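Local coordinates for protein ARF-like GTPase (Chlamydomonas reinhardtii, PDB 4M9Q) that binds phosphoaminophosphonic acid-guanylate ester and a magnesium ion through the P-loop fold of the ADP-ribosylation factor family of small GTPases, at residues G16-L21 with R30-T35; R3-A8 with G167-E172; Y77-A82 with K128-A133; K67-V72 with A95-N100. All coordinates share one frame; numbering follows the deposited sequence. Where two conformers were deposited one is given.

Overall arrangement
Contact 1 is the nucleotide and magnesium site itself, and the other three contacts pack layers of the same P-loop fold around one sheet. Contact 3 adjoins the site: Lys17 CG packs on Val78 CG2 at 4.1 Å, and the side chain of Val79 is about 10 Å from the ligand. Contact 2 lies across the centre of the chain from contact 1, with about 23 Å between their centres. Contacts 2 and 4 touch where Thr6 CB meets Glu71 O at 3.5 Å, their centres being about 16 Å apart. Contact 4 is also remote, the side chain of Val97 lying about 13 Å from the ligand. Contacts 2 and 3 share the sheet through the neighbouring strands 3-10 and 74-80.

Contact 1: G16-L21 with R30-T35; sequences GKTTLL and RDTTPT. With MG (magnesium ion), chain E; GNP (phosphoaminophosphonic acid-guanylate ester), chain D.
The magnesium site of a P-loop GTPase brings Thr18, in the first turn of helix 17-24, up to Thr35 of the loop 30-35. Their OG1 atoms stand 2.9 Å apart because both coordinate the metal, and no hydrogen bond joins them. Thr18 OG1 lies 1.9 Å from the magnesium; Thr35 OG1, O1G and O1B of phosphoaminophosphonic acid-guanylate ester (GNP) and two waters complete six ligands. In Thr18, OG1 is anti to the carbonyl carbon (chi1 -56°), which leaves CG2 on the side of Thr32, whose CG2 it meets at 3.9 Å. Thr35 also donates from its backbone N to GNP O1G at 2.7 Å, so the loop holds both metal and phosphate. On the helix side, GNP O2B accepts from the N atoms of Gly16 and Lys17 and from Lys17 NZ, three donors on one oxygen. The lysine chain bends at chi3 and chi4, carrying Lys17 NZ on to GNP O2G at 2.6 Å. One water bridges Thr19 OG1, Thr32 OG1 and GNP O2'. Asp54 of strand 48-55 is hydrogen-bonded to Thr18 OG1, a second-shell partner of the metal ligand. Thr18 further rests on Asn39 of strand 38-45, and Lys17 packs against Leu9 of strand 3-10.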
loop_
_atom_site.group_PDB
_atom_site.type_symbol
_atom_site.label_atom_id
_atom_site.label_comp_id
_atom_site.label_asym_id
_atom_site.label_seq_id
_atom_site.Cartn_x
_atom_site.Cartn_y
_atom_site.Cartn_z
ATOM N N GLY A 16 4.024 9.080 -3.750
ATOM C CA GLY A 16 4.018 9.687 -2.420
ATOM C C GLY A 16 3.977 8.735 -1.256
ATOM O O GLY A 16 3.516 9.137 -0.193
ATOM N N LYS A 17 4.508 7.518 -1.439
ATOM C CA LYS A 17 4.414 6.449 -0.445
ATOM C C LYS A 17 5.232 6.818 0.775
ATOM O O LYS A 17 4.739 6.791 1.909
ATOM C CB LYS A 17 4.965 5.155 -0.995
ATOM C CG LYS A 17 4.291 4.678 -2.251
ATOM C CD LYS A 17 4.892 3.374 -2.792
ATOM C CE LYS A 17 6.255 3.606 -3.432
ATOM N NZ LYS A 17 6.158 4.359 -4.704
ATOM N N THR A 18 6.500 7.162 0.562
ATOM C CA THR A 18 7.355 7.481 1.682
ATOM C C THR A 18 6.798 8.682 2.467
ATOM O O THR A 18 6.745 8.647 3.689
ATOM C CB THR A 18 8.802 7.636 1.223
ATOM O OG1 THR A 18 9.197 6.432 0.556
ATOM C CG2 THR A 18 9.797 7.855 2.393
ATOM N N THR A 19 6.305 9.705 1.773
ATOM C CA THR A 19 5.717 10.877 2.440
ATOM C C THR A 19 4.456 10.471 3.206
ATOM O O THR A 19 4.188 10.923 4.296
ATOM C CB THR A 19 5.391 11.966 1.419
ATOM O OG1 THR A 19 6.549 12.199 0.585
ATOM C CG2 THR A 19 4.976 13.308 2.108
ATOM N N LEU A 20 3.690 9.569 2.625
ATOM C CA LEU A 20 2.468 9.112 3.252
ATOM C C LEU A 20 2.792 8.319 4.510
ATOM O O LEU A 20 2.227 8.524 5.574
ATOM C CB LEU A 20 1.667 8.300 2.261
ATOM C CG LEU A 20 0.276 7.924 2.741
ATOM C CD1 LEU A 20 -0.668 7.940 1.535
ATOM C CD2 LEU A 20 0.346 6.572 3.438
ATOM N N LEU A 21 3.790 7.477 4.426
ATOM C CA LEU A 21 4.202 6.748 5.604
ATOM C C LEU A 21 4.655 7.650 6.721
ATOM O O LEU A 21 4.240 7.459 7.846
ATOM C CB LEU A 21 5.333 5.806 5.272
ATOM C CG LEU A 21 5.624 4.860 6.431
ATOM C CD1 LEU A 21 4.281 4.277 6.916
ATOM C CD2 LEU A 21 6.637 3.804 6.033
ATOM N N ARG A 30 8.779 15.896 6.772
ATOM C CA ARG A 30 10.166 15.475 6.670
ATOM C C ARG A 30 10.537 15.529 5.200
ATOM O O ARG A 30 9.681 15.733 4.338
ATOM C CB ARG A 30 10.361 14.062 7.214
ATOM C CG ARG A 30 11.757 13.838 7.776
ATOM C CD ARG A 30 12.053 12.369 8.013
ATOM N NE ARG A 30 11.586 11.898 9.316
ATOM C CZ ARG A 30 12.132 12.246 10.483
ATOM N NH1 ARG A 30 13.163 13.094 10.543
ATOM N NH2 ARG A 30 11.632 11.751 11.602
ATOM N N ASP A 31 11.822 15.393 4.923
ATOM C CA ASP A 31 12.307 15.344 3.556
ATOM C C ASP A 31 12.471 13.906 3.149
ATOM O O ASP A 31 12.728 13.035 3.997
ATOM C CB ASP A 31 13.624 16.094 3.408
ATOM C CG ASP A 31 13.413 17.579 3.231
ATOM O OD1 ASP A 31 13.902 18.349 4.086
ATOM O OD2 ASP A 31 12.737 17.960 2.246
ATOM N N THR A 32 12.286 13.666 1.847
ATOM C CA THR A 32 12.313 12.325 1.293
ATOM C C THR A 32 13.060 12.337 -0.015
ATOM O O THR A 32 12.935 13.269 -0.805
ATOM C CB THR A 32 10.902 11.814 0.958
ATOM O OG1 THR A 32 10.333 12.658 -0.055
ATOM C CG2 THR A 32 10.010 11.769 2.181
ATOM N N THR A 33 13.789 11.261 -0.261
ATOM C CA THR A 33 14.428 11.038 -1.553
ATOM C C THR A 33 13.813 9.763 -2.064
ATOM O O THR A 33 13.285 8.998 -1.293
ATOM C CB THR A 33 15.985 10.896 -1.409
ATOM O OG1 THR A 33 16.310 10.121 -0.243
ATOM C CG2 THR A 33 16.669 12.278 -1.250
ATOM N N PRO A 34 13.911 9.505 -3.359
ATOM C CA PRO A 34 13.502 8.214 -3.896
ATOM C C PRO A 34 14.002 7.009 -3.089
ATOM O O PRO A 34 15.143 6.931 -2.689
ATOM C CB PRO A 34 14.126 8.222 -5.285
ATOM C CG PRO A 34 14.101 9.671 -5.677
ATOM C CD PRO A 34 14.476 10.378 -4.407
ATOM N N THR A 35 13.115 6.067 -2.836
ATOM C CA THR A 35 13.457 4.900 -2.068
ATOM C C THR A 35 14.085 3.850 -2.987
ATOM O O THR A 35 13.422 3.297 -3.853
ATOM C CB THR A 35 12.181 4.395 -1.413
ATOM O OG1 THR A 35 11.575 5.509 -0.732
ATOM C CG2 THR A 35 12.451 3.233 -0.469
HETATM MG MG MG E . 9.794 6.285 -1.227
HETATM P PG GNP D . 9.675 6.177 -4.593
HETATM O O1G GNP D . 10.388 6.112 -3.140
HETATM O O2G GNP D . 8.636 5.016 -4.773
HETATM O O3G GNP D . 10.800 6.249 -5.642
HETATM N N3B GNP D . 8.704 7.571 -4.592
HETATM P PB GNP D . 7.610 7.768 -3.318
HETATM O O1B GNP D . 8.174 7.196 -1.917
HETATM O O2B GNP D . 6.331 7.111 -3.757
HETATM O O3A GNP D . 7.427 9.346 -3.324
HETATM P PA GNP D . 7.745 10.375 -2.153
HETATM O O1A GNP D . 9.224 10.360 -2.143
HETATM O O2A GNP D . 6.922 9.986 -0.975
HETATM O "O5'" GNP D . 7.147 11.690 -2.835
HETATM C "C5'" GNP D . 7.533 12.024 -4.190
HETATM C "C4'" GNP D . 7.459 13.558 -4.410
HETATM O "O4'" GNP D . 6.082 13.925 -4.244
HETATM C "C3'" GNP D . 8.160 14.378 -3.337
HETATM O "O3'" GNP D . 8.477 15.699 -3.772
HETATM C "C2'" GNP D . 7.102 14.604 -2.311
HETATM O "O2'" GNP D . 7.286 15.735 -1.512
HETATM C "C1'" GNP D . 5.919 14.857 -3.191
HETATM N N9 GNP D . 4.604 14.674 -2.570
HETATM C C8 GNP D . 4.237 13.610 -1.859
HETATM N N7 GNP D . 2.954 13.712 -1.486
HETATM C C5 GNP D . 2.492 14.878 -1.949
HETATM C C6 GNP D . 1.197 15.575 -1.856
HETATM O O6 GNP D . 0.234 15.090 -1.234
HETATM N N1 GNP D . 1.093 16.732 -2.474
HETATM C C2 GNP D . 2.128 17.298 -3.171
HETATM N N2 GNP D . 1.898 18.485 -3.737
HETATM N N3 GNP D . 3.352 16.724 -3.304
HETATM C C4 GNP D . 3.582 15.523 -2.674
HETATM O O HOH W 1 8.108 14.592 0.988
HETATM O O HOH W 2 10.641 8.188 -1.117
HETATM O O HOH W 3 8.946 4.440 -1.374
#

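Contact 2: R3-A8 with G167-E172; sequences RKITIA and GTVDRE
Asp170 OD1 is approached by several groups: Arg3 from the strand side of the contact, the hydroxyl of Tyr48, which hydrogen-bonds to it, and Lys47 NZ, in a weak, long ion pair. Arg3 NH2 comes to 4.4 Å from Asp170 OD1, too far for a salt bridge, and the oxygen lies well out of the guanidinium plane, so no N-H points at it and the attraction is one of charge alone. Arg3 and Lys47 would probably favour the charged carboxylate, though a sulfate, probably from the crystallisation liquor, lies about 4 Å from the Asp170 side chain. That side chain leaves the helix with CG anti to the backbone N (chi1 178°), which brings its carboxylate closer to the strand than the direction of its first bond would suggest.

Alongside this polar pair the contact is apolar. Ile5 and Val169 meet end on, Ile5 CD1 touching Val169 CG1 at 3.5 Å. Val169 CB lies 3.6 Å from the same Ile5 CD1, and Val169 CG2 follows at 4.0 Å, so one methyl rests on the whole branched end of the valine. The pair belongs to the layered P-loop fold, in which helix 157-190 covers one face of the sheet and strand 3-10 runs between strands 48-55 and 74-80. Tyr48 also packs against Ile5 and Arg3, and Val169 continues onto Ala74 of strand 74-80 and Pro107. Ile5 and Val169 have their CA atoms 8.0 Å apart, a separation bridged by the two side chains.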
loop_
_atom_site.group_PDB
_atom_site.type_symbol
_atom_site.label_atom_id
_atom_site.label_comp_id
_atom_site.label_asym_id
_atom_site.label_seq_id
_atom_site.Cartn_x
_atom_site.Cartn_y
_atom_site.Cartn_z
ATOM N N ARG A 3 -2.282 -8.693 18.242
ATOM C CA ARG A 3 -2.242 -9.237 16.926
ATOM C C ARG A 3 -1.470 -8.333 16.016
ATOM O O ARG A 3 -1.525 -7.121 16.186
ATOM C CB ARG A 3 -3.646 -9.254 16.377
ATOM C CG ARG A 3 -4.756 -9.197 17.398
ATOM C CD ARG A 3 -5.418 -10.541 17.553
ATOM N NE ARG A 3 -6.879 -10.432 17.677
ATOM C CZ ARG A 3 -7.756 -10.874 16.772
ATOM N NH1 ARG A 3 -7.349 -11.455 15.656
ATOM N NH2 ARG A 3 -9.053 -10.740 16.987
ATOM N N LYS A 4 -0.813 -8.933 15.018
ATOM C CA LYS A 4 0.040 -8.223 14.070
ATOM C C LYS A 4 -0.508 -8.385 12.668
ATOM O O LYS A 4 -0.783 -9.499 12.248
ATOM C CB LYS A 4 1.463 -8.775 14.124
ATOM C CG LYS A 4 2.407 -8.208 13.031
ATOM C CD LYS A 4 3.570 -7.372 13.577
ATOM C CE LYS A 4 4.910 -7.936 13.084
ATOM N NZ LYS A 4 6.115 -7.218 13.596
ATOM N N ILE A 5 -0.682 -7.263 11.969
ATOM C CA ILE A 5 -0.977 -7.195 10.531
ATOM C C ILE A 5 0.284 -6.720 9.851
ATOM O O ILE A 5 0.955 -5.863 10.381
ATOM C CB ILE A 5 -1.986 -6.061 10.209
ATOM C CG1 ILE A 5 -3.408 -6.482 10.481
ATOM C CG2 ILE A 5 -2.038 -5.711 8.730
ATOM C CD1 ILE A 5 -4.338 -5.525 9.789
ATOM N N THR A 6 0.558 -7.173 8.638
ATOM C CA THR A 6 1.651 -6.647 7.876
ATOM C C THR A 6 1.043 -6.072 6.578
ATOM O O THR A 6 0.134 -6.673 5.981
ATOM C CB THR A 6 2.680 -7.758 7.575
ATOM O OG1 THR A 6 3.144 -8.305 8.810
ATOM C CG2 THR A 6 3.892 -7.245 6.767
ATOM N N ILE A 7 1.557 -4.924 6.154
ATOM C CA ILE A 7 1.040 -4.222 5.019
ATOM C C ILE A 7 2.190 -3.793 4.144
ATOM O O ILE A 7 3.212 -3.363 4.658
ATOM C CB ILE A 7 0.327 -2.970 5.493
ATOM C CG1 ILE A 7 -1.025 -3.308 6.044
ATOM C CG2 ILE A 7 0.071 -1.998 4.384
ATOM C CD1 ILE A 7 -1.554 -2.075 6.762
ATOM N N ALA A 8 2.029 -3.908 2.827
ATOM C CA ALA A 8 3.043 -3.373 1.872
ATOM C C ALA A 8 2.500 -2.124 1.308
ATOM O O ALA A 8 1.363 -2.072 0.896
ATOM C CB ALA A 8 3.318 -4.351 0.737
ATOM N N GLY A 167 -9.953 -2.704 9.419
ATOM C CA GLY A 167 -11.272 -3.273 9.659
ATOM C C GLY A 167 -11.611 -4.378 8.679
ATOM O O GLY A 167 -12.252 -5.357 9.033
ATOM N N THR A 168 -11.172 -4.238 7.442
ATOM C CA THR A 168 -11.416 -5.294 6.488
ATOM C C THR A 168 -10.586 -6.483 6.831
ATOM O O THR A 168 -11.111 -7.594 6.833
ATOM C CB THR A 168 -11.123 -4.825 5.068
ATOM O OG1 THR A 168 -11.947 -3.690 4.792
ATOM C CG2 THR A 168 -11.436 -5.827 4.078
ATOM N N VAL A 169 -9.303 -6.283 7.150
ATOM C CA VAL A 169 -8.457 -7.418 7.574
ATOM C C VAL A 169 -9.055 -8.038 8.852
ATOM O O VAL A 169 -9.215 -9.225 8.925
ATOM C CB VAL A 169 -7.008 -7.005 7.799
ATOM C CG1 VAL A 169 -6.166 -8.166 8.387
ATOM C CG2 VAL A 169 -6.443 -6.502 6.470
ATOM N N ASP A 170 -9.481 -7.206 9.800
ATOM C CA ASP A 170 -10.008 -7.705 11.043
ATOM C C ASP A 170 -11.195 -8.630 10.841
ATOM O O ASP A 170 -11.250 -9.663 11.435
ATOM C CB ASP A 170 -10.434 -6.562 11.947
ATOM C CG ASP A 170 -11.045 -7.069 13.246
ATOM O OD1 ASP A 170 -10.330 -7.767 14.002
ATOM O OD2 ASP A 170 -12.224 -6.796 13.495
ATOM N N ARG A 171 -12.127 -8.201 10.001
ATOM C CA ARG A 171 -13.296 -8.978 9.627
ATOM C C ARG A 171 -12.957 -10.379 9.070
ATOM O O ARG A 171 -13.742 -11.293 9.260
ATOM C CB ARG A 171 -14.127 -8.161 8.617
ATOM C CG ARG A 171 -15.238 -7.268 9.206
ATOM C CD ARG A 171 -14.799 -6.356 10.357
ATOM N NE ARG A 171 -14.953 -4.921 10.080
ATOM C CZ ARG A 171 -15.294 -4.390 8.899
ATOM N NH1 ARG A 171 -15.536 -5.170 7.853
ATOM N NH2 ARG A 171 -15.393 -3.077 8.757
ATOM N N GLU A 172 -11.808 -10.554 8.400
ATOM C CA GLU A 172 -11.388 -11.876 7.822
ATOM C C GLU A 172 -10.186 -12.480 8.523
ATOM O O GLU A 172 -9.595 -13.447 8.032
ATOM C CB GLU A 172 -11.041 -11.756 6.331
ATOM C CG GLU A 172 -12.083 -11.027 5.463
ATOM C CD GLU A 172 -13.424 -11.759 5.282
ATOM O OE1 GLU A 172 -14.414 -11.069 4.924
ATOM O OE2 GLU A 172 -13.498 -13.005 5.482
#

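Contact 3: Y77-A82 with K128-A133; sequences YVVDAA and KGLGLA
Leu130 and Val79 form the tight part of this contact: Leu130 CD1 meets Val79 CG2 at 3.5 Å, the two side chains lying alongside each other and running opposite ways. CD1 makes the closest approach of the leucine, its chi2 of -178° extending it away from the backbone. That methyl also nears Tyr77, but less closely, standing 4.3 Å from Tyr77 CD2 and oblique to the ring. The phenol end of Tyr77 is held by Ser90, to which its OH is hydrogen-bonded. Within the P-loop fold, strand 74-80 lies beside strand 108-113, and Leu130 sits at the C-terminal end of helix 123-129. Ile110 of strand 108-113 and Met94 of helix 87-99 pack on Leu130 too, burying it from further directions. The helix closes in a Schellman motif, with Gly131 at positive phi and its N bonded to Lys128 O at 2.9 Å. Beyond that turn the contact gives way to the surface: Lys128 and Ala133 are exposed, and the lysine is poorly ordered. At the end of the strand Asp80 makes an Asx turn, Ala82 N donating to Asp80 OD1 at 3.0 Å from above the carboxylate plane, 36° out of it.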
loop_
_atom_site.group_PDB
_atom_site.type_symbol
_atom_site.label_atom_id
_atom_site.label_comp_id
_atom_site.label_asym_id
_atom_site.label_seq_id
_atom_site.Cartn_x
_atom_site.Cartn_y
_atom_site.Cartn_z
ATOM N N TYR A 77 -2.071 0.880 -1.874
ATOM C CA TYR A 77 -1.568 1.269 -3.157
ATOM C C TYR A 77 -1.772 2.775 -3.331
ATOM O O TYR A 77 -2.888 3.274 -3.163
ATOM C CB TYR A 77 -2.287 0.505 -4.231
ATOM C CG TYR A 77 -1.586 0.578 -5.578
ATOM C CD1 TYR A 77 -0.519 -0.228 -5.856
ATOM C CD2 TYR A 77 -2.008 1.472 -6.553
ATOM C CE1 TYR A 77 0.119 -0.137 -7.060
ATOM C CE2 TYR A 77 -1.367 1.570 -7.750
ATOM C CZ TYR A 77 -0.303 0.760 -7.997
ATOM O OH TYR A 77 0.307 0.838 -9.202
ATOM N N VAL A 78 -0.709 3.514 -3.619
ATOM C CA VAL A 78 -0.761 4.950 -3.702
ATOM C C VAL A 78 -0.590 5.358 -5.150
ATOM O O VAL A 78 0.310 4.885 -5.863
ATOM C CB VAL A 78 0.356 5.578 -2.850
ATOM C CG1 VAL A 78 0.237 7.108 -2.811
ATOM C CG2 VAL A 78 0.339 5.029 -1.415
ATOM N N VAL A 79 -1.467 6.266 -5.596
ATOM C CA VAL A 79 -1.442 6.778 -6.946
ATOM C C VAL A 79 -1.245 8.267 -6.858
ATOM O O VAL A 79 -1.842 8.928 -5.999
ATOM C CB VAL A 79 -2.779 6.543 -7.652
ATOM C CG1 VAL A 79 -2.736 7.091 -9.075
ATOM C CG2 VAL A 79 -3.083 5.072 -7.700
ATOM N N ASP A 80 -0.425 8.814 -7.758
ATOM C CA ASP A 80 -0.331 10.277 -7.861
ATOM C C ASP A 80 -1.537 10.686 -8.669
ATOM O O ASP A 80 -1.550 10.510 -9.898
ATOM C CB ASP A 80 0.989 10.697 -8.515
ATOM C CG ASP A 80 1.174 12.217 -8.631
ATOM O OD1 ASP A 80 0.206 12.991 -8.401
ATOM O OD2 ASP A 80 2.318 12.648 -9.032
ATOM N N ALA A 81 -2.532 11.226 -7.974
ATOM C CA ALA A 81 -3.793 11.533 -8.595
ATOM C C ALA A 81 -3.672 12.720 -9.543
ATOM O O ALA A 81 -4.582 12.947 -10.347
ATOM C CB ALA A 81 -4.881 11.795 -7.536
ATOM N N ALA A 82 -2.573 13.471 -9.430
ATOM C CA ALA A 82 -2.378 14.717 -10.178
ATOM C C ALA A 82 -1.529 14.488 -11.390
ATOM O O ALA A 82 -1.174 15.450 -12.043
ATOM C CB ALA A 82 -1.737 15.805 -9.324
ATOM N N LYS A 128 -11.674 4.428 -12.660
ATOM C CA LYS A 128 -11.541 4.187 -14.096
ATOM C C LYS A 128 -10.082 3.979 -14.434
ATOM O O LYS A 128 -9.738 2.983 -15.042
ATOM C CB LYS A 128 -12.124 5.330 -14.967
ATOM C CG LYS A 128 -13.362 4.908 -15.748
ATOM C CD LYS A 128 -13.680 5.786 -16.965
ATOM C CE LYS A 128 -15.123 5.545 -17.454
ATOM N NZ LYS A 128 -15.578 6.435 -18.570
ATOM N N GLY A 129 -9.233 4.917 -14.024
ATOM C CA GLY A 129 -7.843 4.932 -14.451
ATOM C C GLY A 129 -7.106 3.672 -14.042
ATOM O O GLY A 129 -6.270 3.191 -14.778
ATOM N N LEU A 130 -7.411 3.133 -12.861
ATOM C CA LEU A 130 -6.738 1.908 -12.397
ATOM C C LEU A 130 -7.486 0.654 -12.806
ATOM O O LEU A 130 -7.054 -0.473 -12.475
ATOM C CB LEU A 130 -6.515 1.906 -10.894
ATOM C CG LEU A 130 -5.467 2.871 -10.376
ATOM C CD1 LEU A 130 -5.367 2.672 -8.875
ATOM C CD2 LEU A 130 -4.123 2.651 -11.015
ATOM N N GLY A 131 -8.565 0.838 -13.563
ATOM C CA GLY A 131 -9.305 -0.307 -14.131
ATOM C C GLY A 131 -9.781 -1.252 -13.037
ATOM O O GLY A 131 -9.607 -2.470 -13.115
ATOM N N LEU A 132 -10.369 -0.648 -12.014
ATOM C CA LEU A 132 -10.741 -1.337 -10.809
ATOM C C LEU A 132 -12.140 -1.891 -10.944
ATOM O O LEU A 132 -12.577 -2.701 -10.131
ATOM C CB LEU A 132 -10.654 -0.397 -9.584
ATOM C CG LEU A 132 -9.277 0.118 -9.112
ATOM C CD1 LEU A 132 -9.493 1.120 -7.987
ATOM C CD2 LEU A 132 -8.339 -0.985 -8.655
ATOM N N ALA A 133 -12.855 -1.465 -11.968
ATOM C CA ALA A 133 -14.155 -2.060 -12.241
ATOM C C ALA A 133 -14.062 -3.619 -12.262
ATOM O O ALA A 133 -15.034 -4.319 -11.920
ATOM C CB ALA A 133 -14.703 -1.514 -13.550
#

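Contact 4: K67-V72 with A95-N100; sequences KYLAEV and AEVLEN
Leu69 and Asn100 cross obliquely, the leucine laying one methyl over the flat amide of the asparagine. Leu69 CD1 is 3.8 Å from Asn100 CG, and ND2 and OD1 of Asn100 lie only slightly farther from the same methyl. These near-equal separations place CD1 above the amide plane, almost directly over its carbon. Asn100 swings its CG anti to the backbone N (chi1 -173°), and its CB, 3.9 Å from Leu69 CD1, widens the apolar surface under the methyl. The second partner is looser: Val97, one turn earlier, offers CG1 at 4.3 Å from Leu69 CD1. Leu69 and Asn100 are also the closest backbone pair, with CA atoms 7.9 Å apart. The contact joins the loop leading into strand 74-80 to the end of helix 87-99, where Asn100 is the first residue to leave helical angles. Ile75 of that strand touches both Leu69 and Val97, so the pair rests on the sheet there. Since Asn100 OD1 accepts from Phe102 N, the amide spends its oxygen on its own chain, and what it lends Leu69 is van der Waals surface rather than a directional bond.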
loop_
_atom_site.group_PDB
_atom_site.type_symbol
_atom_site.label_atom_id
_atom_site.label_comp_id
_atom_site.label_asym_id
_atom_site.label_seq_id
_atom_site.Cartn_x
_atom_site.Cartn_y
_atom_site.Cartn_z
ATOM N N LYS A 67 8.316 -10.237 -3.742
ATOM C CA LYS A 67 8.999 -10.986 -2.675
ATOM C C LYS A 67 8.332 -10.769 -1.320
ATOM O O LYS A 67 8.623 -11.498 -0.378
ATOM C CB LYS A 67 10.488 -10.632 -2.618
ATOM C CG LYS A 67 11.123 -10.699 -3.984
ATOM C CD LYS A 67 12.559 -11.151 -3.887
ATOM C CE LYS A 67 13.102 -11.618 -5.232
ATOM N NZ LYS A 67 13.975 -12.781 -4.971
ATOM N N TYR A 68 7.417 -9.803 -1.254
ATOM C CA TYR A 68 6.709 -9.477 -0.033
ATOM C C TYR A 68 5.269 -9.943 -0.019
ATOM O O TYR A 68 4.604 -9.855 1.044
ATOM C CB TYR A 68 6.698 -7.961 0.180
ATOM C CG TYR A 68 8.014 -7.405 0.615
ATOM C CD1 TYR A 68 8.249 -7.117 1.958
ATOM C CD2 TYR A 68 9.038 -7.185 -0.302
ATOM C CE1 TYR A 68 9.461 -6.611 2.377
ATOM C CE2 TYR A 68 10.267 -6.691 0.109
ATOM C CZ TYR A 68 10.464 -6.398 1.451
ATOM O OH TYR A 68 11.657 -5.880 1.889
ATOM N N LEU A 69 4.732 -10.375 -1.152
ATOM C CA LEU A 69 3.270 -10.470 -1.216
ATOM C C LEU A 69 2.747 -11.641 -0.420
ATOM O O LEU A 69 1.573 -11.645 -0.022
ATOM C CB LEU A 69 2.770 -10.492 -2.641
ATOM C CG LEU A 69 3.124 -9.207 -3.405
ATOM C CD1 LEU A 69 2.730 -9.361 -4.873
ATOM C CD2 LEU A 69 2.475 -7.969 -2.771
ATOM N N ALA A 70 3.631 -12.598 -0.134
ATOM C CA ALA A 70 3.277 -13.785 0.659
ATOM C C ALA A 70 3.164 -13.466 2.129
ATOM O O ALA A 70 2.370 -14.085 2.838
ATOM C CB ALA A 70 4.299 -14.908 0.453
ATOM N N GLU A 71 3.954 -12.506 2.604
ATOM C CA GLU A 71 3.949 -12.179 4.038
ATOM C C GLU A 71 3.025 -11.001 4.416
ATOM O O GLU A 71 3.011 -10.571 5.546
ATOM C CB GLU A 71 5.365 -11.924 4.528
ATOM C CG GLU A 71 5.994 -10.658 3.996
ATOM C CD GLU A 71 7.484 -10.640 4.224
ATOM O OE1 GLU A 71 8.258 -10.948 3.268
ATOM O OE2 GLU A 71 7.868 -10.332 5.383
ATOM N N VAL A 72 2.177 -10.583 3.494
ATOM C CA VAL A 72 1.390 -9.374 3.667
ATOM C C VAL A 72 -0.095 -9.731 3.802
ATOM O O VAL A 72 -0.569 -10.665 3.168
ATOM C CB VAL A 72 1.673 -8.460 2.462
ATOM C CG1 VAL A 72 0.455 -8.301 1.584
ATOM C CG2 VAL A 72 2.353 -7.175 2.913
ATOM N N ALA A 95 -2.187 -4.410 -11.733
ATOM C CA ALA A 95 -2.615 -5.679 -12.326
ATOM C C ALA A 95 -1.608 -6.809 -11.976
ATOM O O ALA A 95 -1.994 -7.864 -11.492
ATOM C CB ALA A 95 -2.787 -5.544 -13.841
ATOM N N GLU A 96 -0.324 -6.560 -12.215
ATOM C CA GLU A 96 0.710 -7.509 -11.892
ATOM C C GLU A 96 0.641 -7.985 -10.430
ATOM O O GLU A 96 0.814 -9.179 -10.144
ATOM C CB GLU A 96 2.086 -6.904 -12.145
ATOM C CG GLU A 96 2.728 -7.283 -13.476
ATOM C CD GLU A 96 4.151 -7.806 -13.298
ATOM O OE1 GLU A 96 4.862 -7.339 -12.351
ATOM O OE2 GLU A 96 4.549 -8.699 -14.107
ATOM N N VAL A 97 0.413 -7.052 -9.510
ATOM C CA VAL A 97 0.311 -7.389 -8.117
ATOM C C VAL A 97 -0.905 -8.276 -7.919
ATOM O O VAL A 97 -0.834 -9.327 -7.307
ATOM C CB VAL A 97 0.183 -6.116 -7.242
ATOM C CG1 VAL A 97 -0.245 -6.482 -5.835
ATOM C CG2 VAL A 97 1.497 -5.341 -7.224
ATOM N N LEU A 98 -2.033 -7.871 -8.470
ATOM C CA LEU A 98 -3.262 -8.634 -8.288
ATOM C C LEU A 98 -3.227 -10.050 -8.898
ATOM O O LEU A 98 -3.849 -10.956 -8.345
ATOM C CB LEU A 98 -4.464 -7.854 -8.851
ATOM C CG LEU A 98 -4.813 -6.500 -8.213
ATOM C CD1 LEU A 98 -5.993 -5.938 -9.002
ATOM C CD2 LEU A 98 -5.087 -6.573 -6.721
ATOM N N GLU A 99 -2.513 -10.209 -10.017
ATOM C CA GLU A 99 -2.387 -11.491 -10.722
ATOM C C GLU A 99 -1.640 -12.474 -9.830
ATOM O O GLU A 99 -1.894 -13.672 -9.853
ATOM C CB GLU A 99 -1.607 -11.310 -12.038
ATOM C CG GLU A 99 -2.222 -12.004 -13.249
ATOM C CD GLU A 99 -1.216 -12.788 -14.095
ATOM O OE1 GLU A 99 -1.599 -13.854 -14.634
ATOM O OE2 GLU A 99 -0.053 -12.342 -14.217
ATOM N N ASN A 100 -0.714 -11.940 -9.038
ATOM C CA ASN A 100 0.107 -12.743 -8.131
ATOM C C ASN A 100 -0.721 -13.625 -7.213
ATOM O O ASN A 100 -1.726 -13.226 -6.658
ATOM C CB ASN A 100 1.038 -11.881 -7.284
ATOM C CG ASN A 100 2.028 -12.716 -6.464
ATOM O OD1 ASN A 100 1.672 -13.335 -5.425
ATOM N ND2 ASN A 100 3.290 -12.727 -6.918
#